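Local coordinates for protein 3-deoxy-D-manno-octulosonate 8-phosphate phosphatase KdsC (Haemophilus influenzae Rd, PDB 1K1E) that hydrolyses 3-deoxy-D-manno-octulosonate 8-phosphate to KDO and inorganic phosphate, a step of lipopolysaccharide biosynthesis, using a magnesium cofactor, at residues A[8-14]-A[101-107]; A[52-56]-A[74-78]; A[123-127]-A[141-145]. All blocks are in the same frame, centred on the assembly; numbering follows the deposited sequence.

Contact 1: A[8-14]-A[101-107]; sequences IKFVITD and QTAYIGD. With CO (cobalt (II) ion), chain M.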
loop_
_atom_site.group_PDB
_atom_site.type_symbol
_atom_site.label_atom_id
_atom_site.label_comp_id
_atom_site.label_asym_id
_atom_site.label_seq_id
_atom_site.Cartn_x
_atom_site.Cartn_y
_atom_site.Cartn_z
ATOM N N ILE A 8 1.095 -15.528 29.385
ATOM C CA ILE A 8 2.126 -14.786 28.671
ATOM C C ILE A 8 2.563 -13.553 29.420
ATOM O O ILE A 8 1.720 -12.751 29.836
ATOM C CB ILE A 8 1.636 -14.377 27.238
ATOM C CG1 ILE A 8 1.363 -15.694 26.455
ATOM C CG2 ILE A 8 2.696 -13.493 26.540
ATOM C CD1 ILE A 8 0.783 -15.542 25.056
ATOM N N LYS A 9 3.879 -13.430 29.583
ATOM C CA LYS A 9 4.515 -12.312 30.244
ATOM C C LYS A 9 5.454 -11.566 29.311
ATOM O O LYS A 9 5.907 -10.475 29.653
ATOM C CB LYS A 9 5.328 -12.771 31.480
ATOM C CG LYS A 9 4.433 -13.365 32.564
ATOM C CD LYS A 9 3.341 -12.404 33.025
ATOM C CE LYS A 9 3.910 -11.109 33.619
ATOM N NZ LYS A 9 2.814 -10.383 34.191
ATOM N N PHE A 10 5.709 -12.122 28.134
ATOM C CA PHE A 10 6.652 -11.555 27.181
ATOM C C PHE A 10 6.216 -11.892 25.764
ATOM O O PHE A 10 5.847 -13.006 25.458
ATOM C CB PHE A 10 8.014 -12.174 27.478
ATOM C CG PHE A 10 9.192 -11.554 26.766
ATOM C CD1 PHE A 10 9.286 -10.174 26.510
ATOM C CD2 PHE A 10 10.274 -12.392 26.412
ATOM C CE1 PHE A 10 10.454 -9.626 25.894
ATOM C CE2 PHE A 10 11.432 -11.872 25.805
ATOM C CZ PHE A 10 11.530 -10.510 25.540
ATOM N N VAL A 11 6.307 -10.906 24.912
ATOM C CA VAL A 11 5.959 -11.066 23.495
ATOM C C VAL A 11 7.170 -10.609 22.726
ATOM O O VAL A 11 7.679 -9.498 22.943
ATOM C CB VAL A 11 4.808 -10.178 23.134
ATOM C CG1 VAL A 11 4.619 -10.131 21.568
ATOM C CG2 VAL A 11 3.581 -10.694 23.807
ATOM N N ILE A 12 7.698 -11.490 21.889
ATOM C CA ILE A 12 8.831 -11.150 21.003
ATOM C C ILE A 12 8.228 -11.071 19.577
ATOM O O ILE A 12 7.528 -12.031 19.114
ATOM C CB ILE A 12 9.882 -12.288 20.991
ATOM C CG1 ILE A 12 10.544 -12.414 22.354
ATOM C CG2 ILE A 12 10.971 -12.008 19.923
ATOM C CD1 ILE A 12 11.325 -13.711 22.425
ATOM N N THR A 13 8.535 -9.994 18.871
ATOM C CA THR A 13 8.011 -9.844 17.543
ATOM C C THR A 13 9.085 -9.648 16.463
ATOM O O THR A 13 10.055 -8.879 16.610
ATOM C CB THR A 13 6.981 -8.655 17.465
ATOM O OG1 THR A 13 6.450 -8.596 16.135
ATOM C CG2 THR A 13 7.631 -7.342 17.687
ATOM N N ASP A 14 8.928 -10.411 15.387
ATOM C CA ASP A 14 9.762 -10.249 14.213
ATOM C C ASP A 14 9.351 -8.867 13.672
ATOM O O ASP A 14 8.325 -8.286 14.052
ATOM C CB ASP A 14 9.409 -11.326 13.153
ATOM C CG ASP A 14 9.987 -11.017 11.801
ATOM O OD1 ASP A 14 11.143 -10.564 11.736
ATOM O OD2 ASP A 14 9.291 -11.254 10.806
ATOM N N GLN A 101 6.391 -18.800 29.055
ATOM C CA GLN A 101 5.644 -17.554 29.271
ATOM C C GLN A 101 5.868 -16.535 28.132
ATOM O O GLN A 101 5.476 -15.370 28.247
ATOM C CB GLN A 101 6.098 -16.903 30.590
ATOM C CG GLN A 101 6.299 -17.852 31.813
ATOM C CD GLN A 101 7.009 -17.195 33.070
ATOM O OE1 GLN A 101 8.019 -16.455 32.965
ATOM N NE2 GLN A 101 6.489 -17.515 34.262
ATOM N N THR A 102 6.525 -16.962 27.068
ATOM C CA THR A 102 6.815 -16.056 25.945
ATOM C C THR A 102 6.030 -16.427 24.702
ATOM O O THR A 102 5.805 -17.616 24.450
ATOM C CB THR A 102 8.266 -16.174 25.596
ATOM O OG1 THR A 102 9.055 -15.903 26.762
ATOM C CG2 THR A 102 8.651 -15.199 24.491
ATOM N N ALA A 103 5.620 -15.428 23.921
ATOM C CA ALA A 103 4.897 -15.699 22.668
ATOM C C ALA A 103 5.684 -15.008 21.575
ATOM O O ALA A 103 6.283 -13.991 21.833
ATOM C CB ALA A 103 3.489 -15.129 22.698
ATOM N N TYR A 104 5.650 -15.552 20.352
ATOM C CA TYR A 104 6.411 -15.006 19.232
ATOM C C TYR A 104 5.455 -14.804 18.067
ATOM O O TYR A 104 4.516 -15.563 17.918
ATOM C CB TYR A 104 7.439 -16.016 18.729
ATOM C CG TYR A 104 8.421 -15.474 17.732
ATOM C CD1 TYR A 104 9.608 -14.824 18.130
ATOM C CD2 TYR A 104 8.154 -15.539 16.344
ATOM C CE1 TYR A 104 10.494 -14.254 17.189
ATOM C CE2 TYR A 104 9.015 -15.006 15.452
ATOM C CZ TYR A 104 10.167 -14.361 15.839
ATOM O OH TYR A 104 11.004 -13.835 14.887
ATOM N N ILE A 105 5.728 -13.819 17.229
ATOM C CA ILE A 105 4.871 -13.620 16.064
ATOM C C ILE A 105 5.796 -13.437 14.872
ATOM O O ILE A 105 6.668 -12.569 14.897
ATOM C CB ILE A 105 3.867 -12.397 16.243
ATOM C CG1 ILE A 105 3.068 -12.202 14.912
ATOM C CG2 ILE A 105 4.576 -11.136 16.851
ATOM C CD1 ILE A 105 1.895 -11.153 15.104
ATOM N N GLY A 106 5.600 -14.235 13.819
ATOM C CA GLY A 106 6.527 -14.159 12.697
ATOM C C GLY A 106 5.776 -14.390 11.416
ATOM O O GLY A 106 4.543 -14.588 11.430
ATOM N N ASP A 107 6.512 -14.302 10.323
ATOM C CA ASP A 107 5.868 -14.480 8.992
ATOM C C ASP A 107 6.622 -15.387 8.023
ATOM O O ASP A 107 6.092 -15.666 6.950
ATOM C CB ASP A 107 5.737 -13.155 8.259
ATOM C CG ASP A 107 7.091 -12.581 7.825
ATOM O OD1 ASP A 107 7.288 -12.201 6.651
ATOM O OD2 ASP A 107 7.991 -12.499 8.665
HETATM CO CO CO M . 9.707 -11.415 8.806
HETATM O O HOH W 1 11.484 -10.213 9.201
HETATM O O HOH W 2 9.865 -11.397 6.720
HETATM O O HOH W 3 10.873 -13.165 9.146
#
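Asp14 and Asp107 meet on one cobalt ion at the C-terminal ends of two neighbouring parallel strands, the metal site of a Rossmann-like HAD phosphatase. Asp14 belongs to what appears to be the DxDx(T/V) motif, and magnesium probably takes the cobalt's place in the working enzyme. Each carboxylate gives a single oxygen: Asp14 OD2 and Asp107 OD2 both lie 2.0 Å from the ion. The two side chains cross at about a right angle, although their carboxylate planes are only 12° apart, and the shared metal explains why these two oxygens approach to 2.8 Å. Three waters and the backbone O of Asp16 complete the coordination. Of the outer oxygens, Asp14 OD1 forms a salt bridge with Lys84, and Asp107 OD1 forms one with Arg39 of the second subunit, which brings a neighbouring chain to this site.

Behind the metal, strands 10-14 and 102-106 run parallel at 20° with axes 4.7 Å apart. The register places Phe10 beside Thr102 and Ile12 beside Tyr104 on one face, with Val11 beside Ala103 and Thr13 beside Ile105 on the other. The bond from Asp14 N to Ile105 O, 3.2 Å long, ties the metal-binding residue directly to the partner strand. Tyr104 carries CG anti to its backbone N (chi1 -170°), which leans the ring forward past Ile12 toward Asp14: CE1 rests 3.6 Å from Ile12 CG2, and OH reaches Asp14 CB while hydrogen-bonding Asp111. At the opposite end, Gln101 O accepts from both Lys9 N and Phe10 N. On the face of Val11 and Ala103, Thr13 lies alongside Ile105, and Thr13 OG1 donates in the carbonyl plane to a lone pair of Asp14 O at 2.8 Å.

Contact 2: A[52-56]-A[74-78]; sequences IQVAV and IKLFF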
loop_
_atom_site.group_PDB
_atom_site.type_symbol
_atom_site.label_atom_id
_atom_site.label_comp_id
_atom_site.label_asym_id
_atom_site.label_seq_id
_atom_site.Cartn_x
_atom_site.Cartn_y
_atom_site.Cartn_z
ATOM N N ILE A 52 3.256 -6.898 30.438
ATOM C CA ILE A 52 3.766 -7.912 29.517
ATOM C C ILE A 52 4.842 -7.227 28.699
ATOM O O ILE A 52 4.555 -6.293 27.918
ATOM C CB ILE A 52 2.648 -8.380 28.629
ATOM C CG1 ILE A 52 1.583 -9.096 29.476
ATOM C CG2 ILE A 52 3.269 -9.227 27.498
ATOM C CD1 ILE A 52 0.332 -9.413 28.645
ATOM N N GLN A 53 6.095 -7.649 28.846
ATOM C CA GLN A 53 7.109 -6.926 28.106
ATOM C C GLN A 53 7.056 -7.230 26.616
ATOM O O GLN A 53 6.535 -8.290 26.212
ATOM C CB GLN A 53 8.461 -7.307 28.648
ATOM C CG GLN A 53 8.568 -7.001 30.154
ATOM C CD GLN A 53 9.884 -7.572 30.717
ATOM O OE1 GLN A 53 10.965 -7.088 30.394
ATOM N NE2 GLN A 53 9.777 -8.623 31.499
ATOM N N VAL A 54 7.622 -6.340 25.825
ATOM C CA VAL A 54 7.671 -6.583 24.384
ATOM C C VAL A 54 9.123 -6.461 23.891
ATOM O O VAL A 54 9.846 -5.564 24.289
ATOM C CB VAL A 54 6.764 -5.616 23.629
ATOM C CG1 VAL A 54 6.935 -5.820 22.132
ATOM C CG2 VAL A 54 5.268 -5.796 24.135
ATOM N N ALA A 55 9.546 -7.378 23.033
ATOM C CA ALA A 55 10.890 -7.332 22.443
ATOM C C ALA A 55 10.766 -7.440 20.911
ATOM O O ALA A 55 9.777 -8.003 20.400
ATOM C CB ALA A 55 11.766 -8.475 22.963
ATOM N N VAL A 56 11.757 -6.867 20.223
ATOM C CA VAL A 56 11.819 -6.890 18.762
ATOM C C VAL A 56 13.031 -7.732 18.376
ATOM O O VAL A 56 14.100 -7.595 18.959
ATOM C CB VAL A 56 11.983 -5.437 18.244
ATOM C CG1 VAL A 56 12.360 -5.421 16.731
ATOM C CG2 VAL A 56 10.703 -4.658 18.566
ATOM N N ILE A 74 10.342 0.550 23.753
ATOM C CA ILE A 74 10.790 -0.852 23.808
ATOM C C ILE A 74 12.243 -0.840 24.223
ATOM O O ILE A 74 13.037 -0.133 23.600
ATOM C CB ILE A 74 10.610 -1.519 22.405
ATOM C CG1 ILE A 74 9.115 -1.739 22.134
ATOM C CG2 ILE A 74 11.364 -2.769 22.300
ATOM C CD1 ILE A 74 8.823 -2.492 20.797
ATOM N N LYS A 75 12.626 -1.571 25.277
ATOM C CA LYS A 75 14.046 -1.551 25.653
ATOM C C LYS A 75 14.799 -2.827 25.293
ATOM O O LYS A 75 16.015 -2.846 25.278
ATOM C CB LYS A 75 14.217 -1.360 27.166
ATOM C CG LYS A 75 15.684 -1.307 27.590
ATOM C CD LYS A 75 16.002 -2.079 28.921
ATOM C CE LYS A 75 17.492 -2.653 28.856
ATOM N NZ LYS A 75 17.824 -3.620 29.938
ATOM N N LEU A 76 14.053 -3.899 25.023
ATOM C CA LEU A 76 14.599 -5.211 24.705
ATOM C C LEU A 76 14.544 -5.510 23.215
ATOM O O LEU A 76 13.463 -5.555 22.666
ATOM C CB LEU A 76 13.747 -6.269 25.428
ATOM C CG LEU A 76 13.629 -6.154 26.962
ATOM C CD1 LEU A 76 12.903 -7.364 27.507
ATOM C CD2 LEU A 76 15.019 -6.041 27.587
ATOM N N PHE A 77 15.685 -5.734 22.579
ATOM C CA PHE A 77 15.677 -6.026 21.158
ATOM C C PHE A 77 16.981 -6.704 20.809
ATOM O O PHE A 77 17.985 -6.538 21.482
ATOM C CB PHE A 77 15.565 -4.739 20.319
ATOM C CG PHE A 77 16.491 -3.680 20.745
ATOM C CD1 PHE A 77 17.758 -3.593 20.205
ATOM C CD2 PHE A 77 16.059 -2.716 21.641
ATOM C CE1 PHE A 77 18.599 -2.526 20.537
ATOM C CE2 PHE A 77 16.901 -1.636 21.988
ATOM C CZ PHE A 77 18.165 -1.565 21.418
ATOM N N PHE A 78 16.955 -7.426 19.709
ATOM C CA PHE A 78 18.124 -8.110 19.190
ATOM C C PHE A 78 17.966 -7.892 17.679
ATOM O O PHE A 78 17.079 -8.463 16.973
ATOM C CB PHE A 78 18.044 -9.582 19.566
ATOM C CG PHE A 78 19.367 -10.220 19.754
ATOM C CD1 PHE A 78 19.583 -11.058 20.832
ATOM C CD2 PHE A 78 20.398 -9.988 18.855
ATOM C CE1 PHE A 78 20.849 -11.684 21.025
ATOM C CE2 PHE A 78 21.685 -10.608 19.041
ATOM C CZ PHE A 78 21.889 -11.454 20.132
HETATM O O HOH W 4 11.123 -3.987 26.007
#
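A beta-alpha-beta unit, strand 53-58, helix 63-72 and strand 76-79, brings these segments together at one edge of the parallel sheet of the HAD fold. The short strand axes lie 4.7 Å apart at 21°, and the well-formed bridge pairs Val56 with Phe77. Two backbone bonds hold it: Val56 N donates to Leu76 O at 3.3 Å, and Phe78 N to Val56 O at 3.0 Å. Toward the start the backbones separate, Val54 CA lying 6.6 Å from Ile74 CA, and a water takes up the connection, donating to Val54 O and accepting from Lys75 N.

Ile74 makes the main apolar bridge. Its CG1 stands anti to the carbonyl carbon (chi1 -72°) and the chain continues extended, so that CD1 reaches across to two valines of the other strand. It comes to 3.6 Å from Val56 CG2, the side chains crossing at about a right angle, and to 4.1 Å from Val54 CG1. Ile69 of helix 63-72 packs against both Val56 and Ile74, and Ile44 of helix 38-49 also touches Ile74, placing this cluster beneath helices on that face.

On the other face, that of Ala55 and Leu76, Ala55 CB lies 3.9 Å from Leu76 CB. The leucine's CD1 branch approaches Gln53 OE1 at 3.5 Å, a contact of carbon with the amide oxygen, while Gln53 NE2 is hydrogen-bonded to Ala95 O. Phe10 and Ala95 pack against Leu76 on this side. Phe77 instead meets its neighbour through CB, its ring leading away toward Arg66 and Ile69. The backbone bonds thus centre on Val56, Ile74 adds apolar contact to Val54 and Val56, and the water links Val54 O to Lys75 N where the backbones are too far apart to bond directly.

Contact 3: A[123-127]-A[141-145]; sequences AVADA and THGGK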
loop_
_atom_site.group_PDB
_atom_site.type_symbol
_atom_site.label_atom_id
_atom_site.label_comp_id
_atom_site.label_asym_id
_atom_site.label_seq_id
_atom_site.Cartn_x
_atom_site.Cartn_y
_atom_site.Cartn_z
ATOM N N ALA A 123 1.230 -16.621 13.595
ATOM C CA ALA A 123 1.697 -16.278 12.250
ATOM C C ALA A 123 0.715 -15.283 11.708
ATOM O O ALA A 123 -0.498 -15.412 11.960
ATOM C CB ALA A 123 1.733 -17.554 11.333
ATOM N N VAL A 124 1.226 -14.292 10.982
ATOM C CA VAL A 124 0.377 -13.307 10.294
ATOM C C VAL A 124 -0.372 -14.004 9.170
ATOM O O VAL A 124 0.053 -15.067 8.671
ATOM C CB VAL A 124 1.208 -12.105 9.730
ATOM C CG1 VAL A 124 1.840 -11.356 10.894
ATOM C CG2 VAL A 124 2.312 -12.600 8.759
ATOM N N ALA A 125 -1.496 -13.416 8.793
ATOM C CA ALA A 125 -2.359 -14.044 7.765
ATOM C C ALA A 125 -1.755 -14.339 6.404
ATOM O O ALA A 125 -2.260 -15.195 5.668
ATOM C CB ALA A 125 -3.588 -13.202 7.584
ATOM N N ASP A 126 -0.767 -13.571 6.002
ATOM C CA ASP A 126 -0.195 -13.760 4.669
ATOM C C ASP A 126 1.090 -14.535 4.718
ATOM O O ASP A 126 1.798 -14.634 3.721
ATOM C CB ASP A 126 0.020 -12.429 3.916
ATOM C CG ASP A 126 0.784 -11.391 4.736
ATOM O OD1 ASP A 126 1.460 -10.574 4.120
ATOM O OD2 ASP A 126 0.726 -11.344 5.984
ATOM N N ALA A 127 1.361 -15.157 5.870
ATOM C CA ALA A 127 2.532 -16.006 5.977
ATOM C C ALA A 127 2.306 -17.273 5.110
ATOM O O ALA A 127 1.164 -17.678 4.840
ATOM C CB ALA A 127 2.750 -16.460 7.462
ATOM N N THR A 141 -5.369 -11.188 10.380
ATOM C CA THR A 141 -4.844 -9.939 9.792
ATOM C C THR A 141 -3.478 -10.063 9.112
ATOM O O THR A 141 -2.592 -10.750 9.614
ATOM C CB THR A 141 -4.751 -8.871 10.857
ATOM O OG1 THR A 141 -5.994 -8.792 11.561
ATOM C CG2 THR A 141 -4.426 -7.578 10.199
ATOM N N HIS A 142 -3.322 -9.458 7.928
ATOM C CA HIS A 142 -2.028 -9.510 7.241
ATOM C C HIS A 142 -0.956 -8.760 7.957
ATOM O O HIS A 142 -1.243 -7.783 8.670
ATOM C CB HIS A 142 -2.094 -8.925 5.844
ATOM C CG HIS A 142 -2.843 -9.790 4.868
ATOM N ND1 HIS A 142 -2.692 -9.685 3.500
ATOM C CD2 HIS A 142 -3.746 -10.771 5.073
ATOM C CE1 HIS A 142 -3.477 -10.568 2.903
ATOM N NE2 HIS A 142 -4.130 -11.240 3.839
ATOM N N GLY A 143 0.295 -9.183 7.752
ATOM C CA GLY A 143 1.371 -8.473 8.377
ATOM C C GLY A 143 1.352 -6.971 8.005
ATOM O O GLY A 143 1.028 -6.568 6.869
ATOM N N GLY A 144 1.750 -6.140 8.948
ATOM C CA GLY A 144 1.756 -4.689 8.729
ATOM C C GLY A 144 0.403 -3.989 8.704
ATOM O O GLY A 144 0.326 -2.738 8.551
ATOM N N LYS A 145 -0.672 -4.781 8.862
ATOM C CA LYS A 145 -2.012 -4.224 8.858
ATOM C C LYS A 145 -2.701 -4.360 10.195
ATOM O O LYS A 145 -3.923 -4.284 10.255
ATOM C CB LYS A 145 -2.884 -4.898 7.793
ATOM C CG LYS A 145 -2.258 -4.859 6.427
ATOM C CD LYS A 145 -1.872 -3.483 5.982
ATOM C CE LYS A 145 -1.383 -3.507 4.504
ATOM N NZ LYS A 145 -0.537 -2.301 4.222
HETATM O O HOH W 5 0.810 -7.739 4.341
#
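Ala125, Asp126 and His142 carry this contact between two turns that follow strands 120-123 and 137-138 of the HAD fold, on the C-terminal side of its parallel sheet. Val124 to Ala127 forms a type I turn, and His142 to Lys145 a type II turn with Gly144 at positive phi. Ala125 joins the turns through its backbone, N donating to Thr141 O at 3.0 Å; the donor stands well above the carbonyl plane, so this bond misses the lone-pair directions. The methyl of Ala125 also comes 3.5 Å from His142 CD2.

Asp126 has CG between its backbone N and carbonyl carbon (chi1 51°), which turns the carboxylate toward Gly143 N. Asp126 CB sits over the middle of one His142 ring face, 4.0 Å from the centroid, as a CH-pi contact, while the carboxylate lies displaced past the ring on the side of His142 CB, its plane 5° from the ring plane. From this position OD2 receives Gly143 N at 2.8 Å, on its syn side but 33° out of the carboxylate plane. Arg39 of the second subunit adds a weak, long ion pair to OD1.

Behind these residues, Val124 packs CB against Gly143 N and touches Asp107 of the metal site, placing the paired turns beside the metal-binding end of the sheet. One water bridges the two turns, donating to both Asp126 OD1, at 2.9 Å, and Gly143 O, at 2.8 Å.

How the contacts relate
Contacts 1 and 2 belong to the same sheet and are joined by strands 10-14 and 53-58: Thr13 N lies 2.8 Å from Ala55 O and Val11 O 2.8 Å from Ala55 N, both probable hydrogen bonds, while Phe10 CZ packs 3.3 Å from Ala55 CB. Contact 1 supplies two of the cobalt ligands. Contact 3 approaches the same site through Val124 CG2, 3.5 Å from Asp107 CB, and the Val124 side chain is about 7 Å from the cobalt. Arg39 of the second subunit pairs with Asp107 of contact 1 and only weakly, at long range, with Asp126 of contact 3. Contacts 2 and 3 lie on opposite sides of the chain's centre, with nearest atoms about 13 Å apart.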